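Epoxide hydrolase (Aspergillus niger, PDB 3G02) probably opens epoxide rings with water to give vicinal diols, here in an enantioselective variant obtained by directed evolution. Local coordinates at residues A7-P10 against S14-P17; F85-T90 against T96-A101; P111-H116 against Q176-L181; Q130-E135 against L141-V146; V147-L150 against F155-G158. The protein carries 9 engineered substitutions. All coordinates share one frame; numbering follows the deposited sequence. Where two conformers were deposited one is given.

Contact 1: residues A7-P10 against S14-P17; sequences AKFP and SISP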
# COMPACT_ATOMS: atom_id res chain seq x y z
N ALA A 7 16.65 16.33 34.52
CA ALA A 7 16.13 14.96 34.68
C ALA A 7 15.38 14.72 35.99
O ALA A 7 14.90 13.62 36.24
CB ALA A 7 17.27 13.95 34.53
N LYS A 8 15.28 15.76 36.82
CA LYS A 8 14.57 15.65 38.09
C LYS A 8 13.06 15.79 37.87
O LYS A 8 12.59 16.81 37.36
CB LYS A 8 15.08 16.71 39.07
CG LYS A 8 14.42 16.68 40.44
CD LYS A 8 14.88 17.84 41.31
CE LYS A 8 13.89 18.11 42.43
NZ LYS A 8 14.22 19.37 43.16
N PHE A 9 12.31 14.76 38.25
CA PHE A 9 10.85 14.78 38.17
C PHE A 9 10.29 15.93 39.01
O PHE A 9 10.88 16.27 40.05
CB PHE A 9 10.27 13.46 38.67
CG PHE A 9 10.15 12.39 37.60
CD1 PHE A 9 10.98 12.39 36.48
CD2 PHE A 9 9.24 11.36 37.75
CE1 PHE A 9 10.87 11.40 35.50
CE2 PHE A 9 9.12 10.36 36.79
CZ PHE A 9 9.94 10.38 35.66
N PRO A 10 9.16 16.52 38.58
CA PRO A 10 8.49 17.54 39.38
C PRO A 10 8.12 17.01 40.76
O PRO A 10 7.89 15.80 40.92
CB PRO A 10 7.22 17.84 38.58
CG PRO A 10 7.57 17.47 37.18
CD PRO A 10 8.45 16.27 37.31
N SER A 14 3.72 11.64 40.93
CA SER A 14 3.37 10.49 41.75
C SER A 14 4.22 9.27 41.42
O SER A 14 4.50 8.46 42.30
CB SER A 14 1.88 10.16 41.62
OG SER A 14 1.49 9.97 40.27
N ILE A 15 4.65 9.17 40.16
CA ILE A 15 5.45 8.02 39.70
C ILE A 15 6.95 8.17 39.97
O ILE A 15 7.46 9.27 40.19
CB ILE A 15 5.22 7.71 38.20
CG1 ILE A 15 5.50 8.95 37.34
CG2 ILE A 15 3.82 7.18 37.98
CD1 ILE A 15 5.81 8.64 35.87
N SER A 16 7.65 7.03 39.94
CA SER A 16 9.08 6.97 40.17
C SER A 16 9.84 7.16 38.86
O SER A 16 9.43 6.62 37.83
CB SER A 16 9.45 5.62 40.78
OG SER A 16 10.82 5.57 41.13
N PRO A 17 10.95 7.92 38.88
CA PRO A 17 11.77 8.02 37.67
C PRO A 17 12.49 6.71 37.37
O PRO A 17 13.22 6.18 38.21
CB PRO A 17 12.78 9.13 38.02
CG PRO A 17 12.86 9.11 39.51
CD PRO A 17 11.49 8.73 39.99
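Phe9 and Pro17 mark the closest backbone approach, their CA atoms 6.8 Å apart. Neither segment is helix or strand: both are loops ahead of helix 26-38, with Phe9 and Pro10 on one limb and Ile15 to Pro17 on the other in extended backbone conformations. The chain reverses through the three residues in between, and the Phe9 ring spans the gap between the limbs.

The ring of Phe9 does most of the touching. Pro17 lies over one of its faces, with CB 3.8 Å from the ring centroid and only 8° off the ring normal, a nearly centred CH-pi contact. The backbone joins in, since Pro17 CA comes within 3.6 Å of Phe9 CZ. At the edge of the ring, from the same limb as Pro17, Ile15 O sits near its plane, 3.7 Å from Phe9 CD2. Ile15 also sends in its side chain. With CG1 placed between the backbone N and the carbonyl carbon (chi1 56°), its CD1 reaches Phe9 CE2 at 3.8 Å.

The Phe9 ring also meets the body of the protein: Phe88 edge-to-face, Phe103 at a steep angle, and Leu181. The second limb has its own tie, a backbone hydrogen bond between Ser14 and Asp180 at the end of helix 167-180. The motif is a proline-aromatic CH-pi contact inside a short surface loop, by which the N-terminal arm lies against the edge strand 87-92 of the alpha/beta hydrolase sheet.

Contact 2: residues F85-T90 against T96-A101; sequences FPQFTT and TIHFAA
Phe99 holds CG between its backbone N and carbonyl carbon (chi1 59°), which swings its ring across to the neighbouring strand and against Phe88 CB. His98, one residue earlier, has CG opposite its own N (chi1 164°), and the ring leans toward Gln87, whose chain runs out extended beyond CG. The strands 87-92 and 95-102 form an antiparallel beta hairpin at the edge of the alpha/beta hydrolase sheet. Phe88-Phe99 and Thr90-Ile97 are hydrogen-bonded pairs. Gln87-Ala100 and Thr89-His98 are non-hydrogen-bonded ones.

On the face bearing Phe88, Thr90 and Phe99, Phe88 CB stands over the Phe99 ring, 3.9 Å from its centroid, and approaches Phe99 CZ to 3.5 Å. The two aromatic rings lie at a shallow tilt and are displaced, with little overlap. Thr90 CG2 reaches the edge of the Phe99 ring, 4.1 Å from CE1. On the opposite face His98 NE2 donates to Gln87 OE1 at 2.8 Å. The acceptor lies close to the imidazole plane, while the amide stands nearly perpendicular to it, at 88°. Nearer the turn, Thr89 CB and Thr96 CG2 meet at 3.8 Å.

The ladder is shortest where Ile97 N donates to Thr90 O, at 2.7 Å. At the other end Ala101 N binds Pro86 O, while the buried Ala101 O finds no polar partner and rests 3.3 Å from Pro86 CB.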
# COMPACT_ATOMS: atom_id res chain seq x y z
N PHE A 85 19.73 13.24 26.00
CA PHE A 85 18.63 13.88 26.71
C PHE A 85 18.02 12.91 27.72
O PHE A 85 18.12 11.70 27.54
CB PHE A 85 17.55 14.35 25.73
CG PHE A 85 17.94 15.57 24.94
CD1 PHE A 85 17.65 16.85 25.40
CD2 PHE A 85 18.62 15.43 23.72
CE1 PHE A 85 18.02 17.97 24.67
CE2 PHE A 85 18.99 16.56 22.99
CZ PHE A 85 18.69 17.82 23.46
N PRO A 86 17.40 13.44 28.80
CA PRO A 86 16.74 12.55 29.75
C PRO A 86 15.64 11.74 29.08
O PRO A 86 14.80 12.29 28.37
CB PRO A 86 16.13 13.52 30.78
CG PRO A 86 16.97 14.76 30.67
CD PRO A 86 17.29 14.86 29.20
N GLN A 87 15.69 10.42 29.29
CA GLN A 87 14.62 9.51 28.85
C GLN A 87 14.19 8.65 30.02
O GLN A 87 15.00 8.30 30.88
CB GLN A 87 15.09 8.59 27.73
CG GLN A 87 15.58 9.25 26.46
CD GLN A 87 16.13 8.22 25.51
OE1 GLN A 87 15.40 7.64 24.71
NE2 GLN A 87 17.44 7.97 25.59
N PHE A 88 12.91 8.28 30.02
CA PHE A 88 12.34 7.44 31.06
C PHE A 88 11.31 6.49 30.47
O PHE A 88 10.85 6.68 29.34
CB PHE A 88 11.66 8.30 32.13
CG PHE A 88 12.53 9.39 32.68
CD1 PHE A 88 12.57 10.64 32.07
CD2 PHE A 88 13.30 9.17 33.82
CE1 PHE A 88 13.37 11.66 32.58
CE2 PHE A 88 14.11 10.19 34.34
CZ PHE A 88 14.14 11.43 33.72
N THR A 89 10.95 5.47 31.24
CA THR A 89 9.74 4.70 30.95
C THR A 89 8.86 4.67 32.18
O THR A 89 9.35 4.72 33.31
CB THR A 89 10.02 3.25 30.49
OG1 THR A 89 10.69 2.53 31.53
CG2 THR A 89 10.85 3.22 29.22
N THR A 90 7.56 4.58 31.95
CA THR A 90 6.61 4.32 33.02
C THR A 90 5.55 3.39 32.47
O THR A 90 5.35 3.32 31.25
CB THR A 90 6.00 5.62 33.59
OG1 THR A 90 5.30 5.32 34.81
CG2 THR A 90 5.05 6.28 32.60
N THR A 96 4.31 -0.21 28.45
CA THR A 96 5.53 0.54 28.74
C THR A 96 5.49 1.81 27.89
O THR A 96 5.51 1.74 26.66
CB THR A 96 6.79 -0.28 28.42
OG1 THR A 96 6.81 -1.45 29.25
CG2 THR A 96 8.05 0.54 28.68
N ILE A 97 5.41 2.96 28.55
CA ILE A 97 5.40 4.23 27.84
C ILE A 97 6.74 4.93 28.03
O ILE A 97 7.09 5.35 29.13
CB ILE A 97 4.22 5.15 28.27
CG1 ILE A 97 2.88 4.44 28.01
CG2 ILE A 97 4.29 6.51 27.56
CD1 ILE A 97 2.67 3.95 26.56
N HIS A 98 7.48 5.02 26.93
CA HIS A 98 8.74 5.74 26.87
C HIS A 98 8.49 7.23 26.67
O HIS A 98 7.53 7.63 26.01
CB HIS A 98 9.58 5.16 25.72
CG HIS A 98 10.72 6.03 25.30
ND1 HIS A 98 10.60 6.99 24.32
CD2 HIS A 98 12.00 6.08 25.72
CE1 HIS A 98 11.76 7.60 24.16
NE2 HIS A 98 12.63 7.07 25.00
N PHE A 99 9.34 8.06 27.26
CA PHE A 99 9.30 9.50 26.99
C PHE A 99 10.66 10.14 27.20
O PHE A 99 11.44 9.71 28.04
CB PHE A 99 8.21 10.23 27.81
CG PHE A 99 8.35 10.10 29.31
CD1 PHE A 99 7.82 9.00 29.98
CD2 PHE A 99 8.98 11.10 30.05
CE1 PHE A 99 7.93 8.89 31.37
CE2 PHE A 99 9.10 10.99 31.43
CZ PHE A 99 8.57 9.89 32.09
N ALA A 100 10.94 11.16 26.39
CA ALA A 100 12.06 12.05 26.62
C ALA A 100 11.50 13.29 27.30
O ALA A 100 10.32 13.61 27.16
CB ALA A 100 12.73 12.42 25.31
N ALA A 101 12.34 14.00 28.06
CA ALA A 101 11.87 15.17 28.77
C ALA A 101 12.97 16.15 29.13
O ALA A 101 14.11 15.75 29.35
CB ALA A 101 11.12 14.76 30.04

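Contact 3: residues P111-H116 against Q176-L181; sequences PIALLH and QLMKDL
The Met178 methyl, CE, lies over one face of the flat peptide that joins Ile112 to Ala113, 3.7 Å from Ala113 N and 3.8 Å from Ile112 C. At its edges this peptide belongs to the sheet: Ile112 bonds through its backbone to Val146 on strand 143-148, and Ala113 to Ile188 on strand 187-191. This is helix-on-sheet packing of the alpha/beta hydrolase fold, with helix 167-180 laid against strand 110-115. The segment axes come no nearer than 10.1 Å and run roughly antiparallel, at 149°.

One side chain bridges that gap. Met178 is bent at both chi2 (-56°) and chi3 (-89°), a curl that turns the thioether down onto the strand. Pro111 CB borders the same methyl at 4.1 Å, and Tyr187 and Phe183 also pack against Met178. Elsewhere on the helix, Gln176 NE2 reaches one turn on to Asp180 OD1 at 2.8 Å, meeting the carboxylate from above its plane. Ala113 CB faces the helix and lies 3.7 Å from Met178 SD.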
# COMPACT_ATOMS: atom_id res chain seq x y z
N PRO A 111 3.62 22.91 32.13
CA PRO A 111 3.77 21.57 31.56
C PRO A 111 3.27 21.49 30.12
O PRO A 111 2.13 21.86 29.84
CB PRO A 111 2.89 20.70 32.47
CG PRO A 111 2.50 21.60 33.64
CD PRO A 111 2.51 22.97 33.10
N ILE A 112 4.13 21.00 29.23
CA ILE A 112 3.75 20.81 27.83
C ILE A 112 4.14 19.40 27.40
O ILE A 112 5.25 18.95 27.67
CB ILE A 112 4.45 21.84 26.88
CG1 ILE A 112 4.28 23.28 27.38
CG2 ILE A 112 3.90 21.72 25.45
CD1 ILE A 112 5.17 24.29 26.66
N ALA A 113 3.20 18.71 26.75
CA ALA A 113 3.53 17.46 26.05
C ALA A 113 3.49 17.72 24.56
O ALA A 113 2.55 18.33 24.05
CB ALA A 113 2.56 16.34 26.43
N LEU A 114 4.52 17.25 23.86
CA LEU A 114 4.64 17.45 22.42
C LEU A 114 4.50 16.10 21.75
O LEU A 114 5.22 15.15 22.08
CB LEU A 114 5.98 18.12 22.07
CG LEU A 114 6.23 19.48 22.75
CD1 LEU A 114 7.04 19.33 24.02
CD2 LEU A 114 6.92 20.45 21.80
N LEU A 115 3.56 16.02 20.80
CA LEU A 115 3.10 14.74 20.27
C LEU A 115 3.45 14.53 18.80
O LEU A 115 3.02 15.29 17.93
CB LEU A 115 1.59 14.58 20.46
CG LEU A 115 1.02 14.80 21.86
CD1 LEU A 115 -0.47 14.51 21.84
CD2 LEU A 115 1.72 13.93 22.89
N HIS A 116 4.21 13.46 18.55
CA HIS A 116 4.60 13.07 17.21
C HIS A 116 3.47 12.30 16.49
O HIS A 116 2.42 12.03 17.06
CB HIS A 116 5.88 12.22 17.28
CG HIS A 116 5.66 10.80 17.70
ND1 HIS A 116 5.91 10.35 18.98
CD2 HIS A 116 5.21 9.73 17.00
CE1 HIS A 116 5.61 9.06 19.05
NE2 HIS A 116 5.19 8.66 17.86
N GLN A 176 -2.88 10.43 31.18
CA GLN A 176 -2.42 9.71 32.37
C GLN A 176 -0.94 9.96 32.65
O GLN A 176 -0.53 10.13 33.80
CB GLN A 176 -2.71 8.21 32.26
CG GLN A 176 -2.56 7.45 33.58
CD GLN A 176 -3.41 8.04 34.70
OE1 GLN A 176 -4.62 8.18 34.58
NE2 GLN A 176 -2.76 8.39 35.81
N LEU A 177 -0.13 9.98 31.59
CA LEU A 177 1.29 10.27 31.73
C LEU A 177 1.51 11.64 32.36
O LEU A 177 2.29 11.77 33.31
CB LEU A 177 1.99 10.20 30.36
CG LEU A 177 3.46 10.66 30.32
CD1 LEU A 177 4.36 9.76 31.16
CD2 LEU A 177 3.95 10.72 28.88
N MET A 178 0.81 12.65 31.85
CA MET A 178 0.94 14.01 32.36
C MET A 178 0.48 14.11 33.82
O MET A 178 1.12 14.78 34.62
CB MET A 178 0.20 15.01 31.47
CG MET A 178 0.79 15.15 30.06
SD MET A 178 2.54 15.59 30.07
CE MET A 178 2.45 17.38 30.09
N LYS A 179 -0.60 13.40 34.16
CA LYS A 179 -1.06 13.35 35.55
C LYS A 179 -0.04 12.67 36.46
O LYS A 179 0.26 13.16 37.55
CB LYS A 179 -2.42 12.66 35.64
CG LYS A 179 -3.56 13.52 35.15
CD LYS A 179 -4.86 12.75 35.04
CE LYS A 179 -6.01 13.69 34.71
NZ LYS A 179 -7.24 12.96 34.26
N ASP A 180 0.51 11.55 35.99
CA ASP A 180 1.54 10.81 36.72
C ASP A 180 2.78 11.65 37.00
O ASP A 180 3.42 11.49 38.05
CB ASP A 180 1.95 9.56 35.94
CG ASP A 180 0.91 8.46 36.01
OD1 ASP A 180 -0.14 8.64 36.67
OD2 ASP A 180 1.13 7.40 35.38
N LEU A 181 3.12 12.54 36.07
CA LEU A 181 4.29 13.40 36.21
C LEU A 181 3.99 14.64 37.05
O LEU A 181 4.88 15.47 37.28
CB LEU A 181 4.83 13.81 34.83
CG LEU A 181 5.50 12.70 34.02
CD1 LEU A 181 5.77 13.17 32.60
CD2 LEU A 181 6.78 12.21 34.68

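Contact 4: residues Q130-E135 against L141-V146; sequences QLFREE and LPFHLV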
# COMPACT_ATOMS: atom_id res chain seq x y z
N GLN A 130 17.02 20.64 22.19
CA GLN A 130 18.38 21.18 22.19
C GLN A 130 18.38 22.70 22.30
O GLN A 130 19.14 23.27 23.08
CB GLN A 130 19.14 20.73 20.94
CG GLN A 130 20.59 21.23 20.87
CD GLN A 130 21.48 20.69 21.99
OE1 GLN A 130 21.29 19.57 22.47
NE2 GLN A 130 22.46 21.49 22.41
N LEU A 131 17.50 23.35 21.54
CA LEU A 131 17.38 24.81 21.60
C LEU A 131 17.03 25.26 23.02
O LEU A 131 17.63 26.19 23.54
CB LEU A 131 16.34 25.31 20.60
CG LEU A 131 16.68 25.18 19.11
CD1 LEU A 131 15.44 25.44 18.28
CD2 LEU A 131 17.82 26.10 18.69
N PHE A 132 16.07 24.58 23.65
CA PHE A 132 15.69 24.90 25.02
C PHE A 132 16.84 24.72 26.01
O PHE A 132 17.07 25.59 26.86
CB PHE A 132 14.47 24.09 25.47
CG PHE A 132 13.16 24.72 25.10
CD1 PHE A 132 12.70 25.84 25.78
CD2 PHE A 132 12.39 24.20 24.07
CE1 PHE A 132 11.48 26.44 25.45
CE2 PHE A 132 11.17 24.78 23.73
CZ PHE A 132 10.71 25.91 24.42
N ARG A 133 17.57 23.61 25.90
CA ARG A 133 18.69 23.31 26.79
C ARG A 133 19.84 24.31 26.62
O ARG A 133 20.57 24.60 27.57
CB ARG A 133 19.18 21.88 26.60
CG ARG A 133 20.23 21.44 27.61
CD ARG A 133 20.34 19.93 27.69
NE ARG A 133 20.90 19.35 26.48
CZ ARG A 133 21.09 18.04 26.30
NH1 ARG A 133 20.74 17.18 27.25
NH2 ARG A 133 21.61 17.59 25.16
N GLU A 134 20.01 24.80 25.39
CA GLU A 134 21.04 25.80 25.09
C GLU A 134 20.71 27.17 25.67
O GLU A 134 21.61 27.97 25.93
CB GLU A 134 21.22 25.92 23.58
CG GLU A 134 22.00 24.78 22.96
CD GLU A 134 21.96 24.77 21.44
OE1 GLU A 134 21.08 25.43 20.84
OE2 GLU A 134 22.82 24.09 20.85
N GLU A 135 19.42 27.43 25.86
CA GLU A 135 18.90 28.76 26.15
C GLU A 135 18.44 28.96 27.58
O GLU A 135 18.10 30.07 27.99
CB GLU A 135 17.76 29.09 25.19
CG GLU A 135 18.23 29.27 23.75
CD GLU A 135 17.10 29.21 22.74
OE1 GLU A 135 15.94 29.49 23.11
OE2 GLU A 135 17.38 28.87 21.57
N LEU A 141 14.38 27.41 33.02
CA LEU A 141 13.47 26.83 32.03
C LEU A 141 12.01 27.11 32.41
O LEU A 141 11.57 26.72 33.49
CB LEU A 141 13.72 25.32 31.90
CG LEU A 141 13.08 24.56 30.73
CD1 LEU A 141 13.69 24.98 29.39
CD2 LEU A 141 13.25 23.07 30.94
N PRO A 142 11.27 27.82 31.53
CA PRO A 142 9.90 28.22 31.85
C PRO A 142 8.86 27.11 31.69
O PRO A 142 7.73 27.26 32.17
CB PRO A 142 9.63 29.35 30.85
CG PRO A 142 10.47 29.00 29.67
CD PRO A 142 11.69 28.30 30.20
N PHE A 143 9.23 26.03 31.00
CA PHE A 143 8.29 24.95 30.71
C PHE A 143 8.85 23.61 31.17
O PHE A 143 10.06 23.44 31.30
CB PHE A 143 8.02 24.85 29.20
CG PHE A 143 7.73 26.16 28.52
CD1 PHE A 143 6.84 27.08 29.07
CD2 PHE A 143 8.30 26.45 27.28
CE1 PHE A 143 6.57 28.29 28.43
CE2 PHE A 143 8.03 27.64 26.63
CZ PHE A 143 7.16 28.57 27.20
N HIS A 144 7.95 22.66 31.42
CA HIS A 144 8.32 21.26 31.43
C HIS A 144 8.02 20.76 30.02
O HIS A 144 6.92 20.99 29.51
CB HIS A 144 7.48 20.46 32.43
CG HIS A 144 7.73 20.82 33.86
ND1 HIS A 144 8.94 20.60 34.49
CD2 HIS A 144 6.91 21.36 34.80
CE1 HIS A 144 8.86 21.01 35.74
NE2 HIS A 144 7.64 21.46 35.96
N LEU A 145 8.99 20.10 29.40
CA LEU A 145 8.82 19.61 28.04
C LEU A 145 8.86 18.09 28.04
O LEU A 145 9.91 17.49 28.23
CB LEU A 145 9.88 20.21 27.11
CG LEU A 145 9.86 21.74 27.04
CD1 LEU A 145 11.22 22.28 26.66
CD2 LEU A 145 8.77 22.26 26.12
N VAL A 146 7.69 17.49 27.84
CA VAL A 146 7.54 16.04 27.83
C VAL A 146 7.26 15.58 26.41
O VAL A 146 6.33 16.07 25.76
CB VAL A 146 6.39 15.59 28.77
CG1 VAL A 146 6.28 14.06 28.82
CG2 VAL A 146 6.57 16.16 30.18
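Phe132 and Leu141 have the closest CA atoms, 7.6 Å apart, near the end of helix 126-135, before the chain returns through a loop into strand 143-148. The helix and this strand belong to a beta-alpha-beta crossover that starts from strand 110-115, and Phe132 is the helix residue that reaches the strand.

Leu145 CD1 sits over one face of the Phe132 ring, 3.6 Å from the centroid and 22° off the normal, a CH-pi contact displaced toward the rim. Its closest ring atom is Phe132 CD2, at 3.4 Å. The far end of the ring meets a second aromatic group, with Phe132 CE1 3.7 Å from Phe143 CD2. The two planes stand 72° apart in an oblique meeting. In one of its two conformers Leu141 CD1 approaches Phe132 CD1, a contact to be taken with caution.

Lys386 of helix 382-396 makes a cation-pi contact with Phe132 and a salt bridge with Glu135. Within the helix, Gln130 NE2 is bonded to Glu134 OE2 at 3.1 Å. Between helix and strand the chemistry is entirely apolar, so between these segments the fit rests on shape and dispersion around the Phe132 ring.

Contact 5: residues V147-L150 against F155-G158; sequences VPSL and FSSG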
# COMPACT_ATOMS: atom_id res chain seq x y z
N VAL A 147 8.07 14.64 25.93
CA VAL A 147 7.97 14.12 24.56
C VAL A 147 7.74 12.61 24.62
O VAL A 147 8.71 11.83 24.63
CB VAL A 147 9.23 14.45 23.73
CG1 VAL A 147 9.02 14.05 22.28
CG2 VAL A 147 9.58 15.93 23.82
N PRO A 148 6.46 12.19 24.68
CA PRO A 148 6.19 10.77 24.79
C PRO A 148 6.32 10.02 23.47
O PRO A 148 6.09 10.59 22.39
CB PRO A 148 4.74 10.73 25.27
CG PRO A 148 4.13 11.95 24.75
CD PRO A 148 5.23 12.99 24.67
N SER A 149 6.67 8.75 23.57
CA SER A 149 6.50 7.84 22.44
C SER A 149 5.09 7.30 22.56
O SER A 149 4.74 6.66 23.56
CB SER A 149 7.52 6.71 22.50
OG SER A 149 8.82 7.19 22.22
N LEU A 150 4.27 7.58 21.55
CA LEU A 150 2.89 7.10 21.56
C LEU A 150 2.88 5.58 21.56
O LEU A 150 3.82 4.95 21.08
CB LEU A 150 2.12 7.65 20.36
CG LEU A 150 1.85 9.16 20.30
CD1 LEU A 150 1.18 9.53 18.99
CD2 LEU A 150 0.99 9.64 21.48
N PHE A 155 10.31 2.94 21.61
CA PHE A 155 10.55 2.29 22.90
C PHE A 155 9.31 2.17 23.79
O PHE A 155 9.38 1.62 24.89
CB PHE A 155 11.74 2.95 23.61
CG PHE A 155 12.95 3.04 22.73
CD1 PHE A 155 13.65 1.89 22.40
CD2 PHE A 155 13.34 4.25 22.17
CE1 PHE A 155 14.75 1.95 21.55
CE2 PHE A 155 14.44 4.32 21.31
CZ PHE A 155 15.14 3.17 21.01
N SER A 156 8.18 2.65 23.29
CA SER A 156 6.89 2.34 23.91
C SER A 156 6.38 1.00 23.39
O SER A 156 6.53 0.68 22.21
CB SER A 156 5.86 3.43 23.64
OG SER A 156 6.08 4.55 24.48
N SER A 157 5.80 0.20 24.28
CA SER A 157 5.24 -1.09 23.90
C SER A 157 3.82 -0.89 23.37
O SER A 157 3.37 0.24 23.15
CB SER A 157 5.26 -2.06 25.09
OG SER A 157 4.30 -1.70 26.07
N GLY A 158 3.12 -2.00 23.16
CA GLY A 158 1.74 -1.93 22.72
C GLY A 158 1.60 -1.71 21.22
O GLY A 158 2.58 -1.75 20.48
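Ser149 and Ser156 carry the one hydrogen bond between these segments: Ser156 OG donates to Ser149 O at 2.7 Å. The hydroxyl approaches from above the carbonyl plane, 42° out of it, with a bent C=O...donor angle of 123°. Its position follows from chi1 near -78°, which keeps OG beside the backbone N and turned to the other segment. The same oxygen is also hydrogen-bonded to the backbone N of His98, so Ser156 joins the loop 155-158 to strand 95-102 as well as to the end of strand 143-148. Ser149 OG is engaged elsewhere, by His98 ND1 and Thr154 OG1; since NE2 of that imidazole donates to Gln87 OE1, both ring nitrogens are held, which should fix how the ring is turned.

Van der Waals contact fills in around the bond. Ser149 CB lies 3.3 Å from Ser156 OG and 3.8 Å from Ser156 CB, so it is the CB of Ser149 that meets the Ser156 side chain. Ser156 CB also rests 3.6 Å from Leu150 O. The CA atoms of Ser149 and Ser156 are 5.7 Å apart.

Leu150 turns away from the loop, its side chain about 8 Å from that of Asp193, the predicted nucleophile. It packs on Asn170 and Val174 of helix 167-180, and Pro148 touches Leu177 of that helix, while strand 95-102 is the sheet neighbour of strand 143-148.

From the N terminus, contact 1 closes a three-residue turn in the leading arm, and contact 2 then closes the hairpin 87-102 that the arm lies against. Contact 3 spans the longest loop, from strand 110-115 to helix 167-180. Contacts 4 and 5 nest inside it, one after the other, at the two ends of strand 143-148; none of the five loops cross. Strand 143-148 lies between strands 95-102 and 110-115, so it joins the hairpin to the parallel part of the sheet. Helix 167-180 packs over this region through Leu177 and ends beside the arm. Contact 5 lies nearest the predicted catalytic residues, and contact 4 about 21 Å from it, between centres.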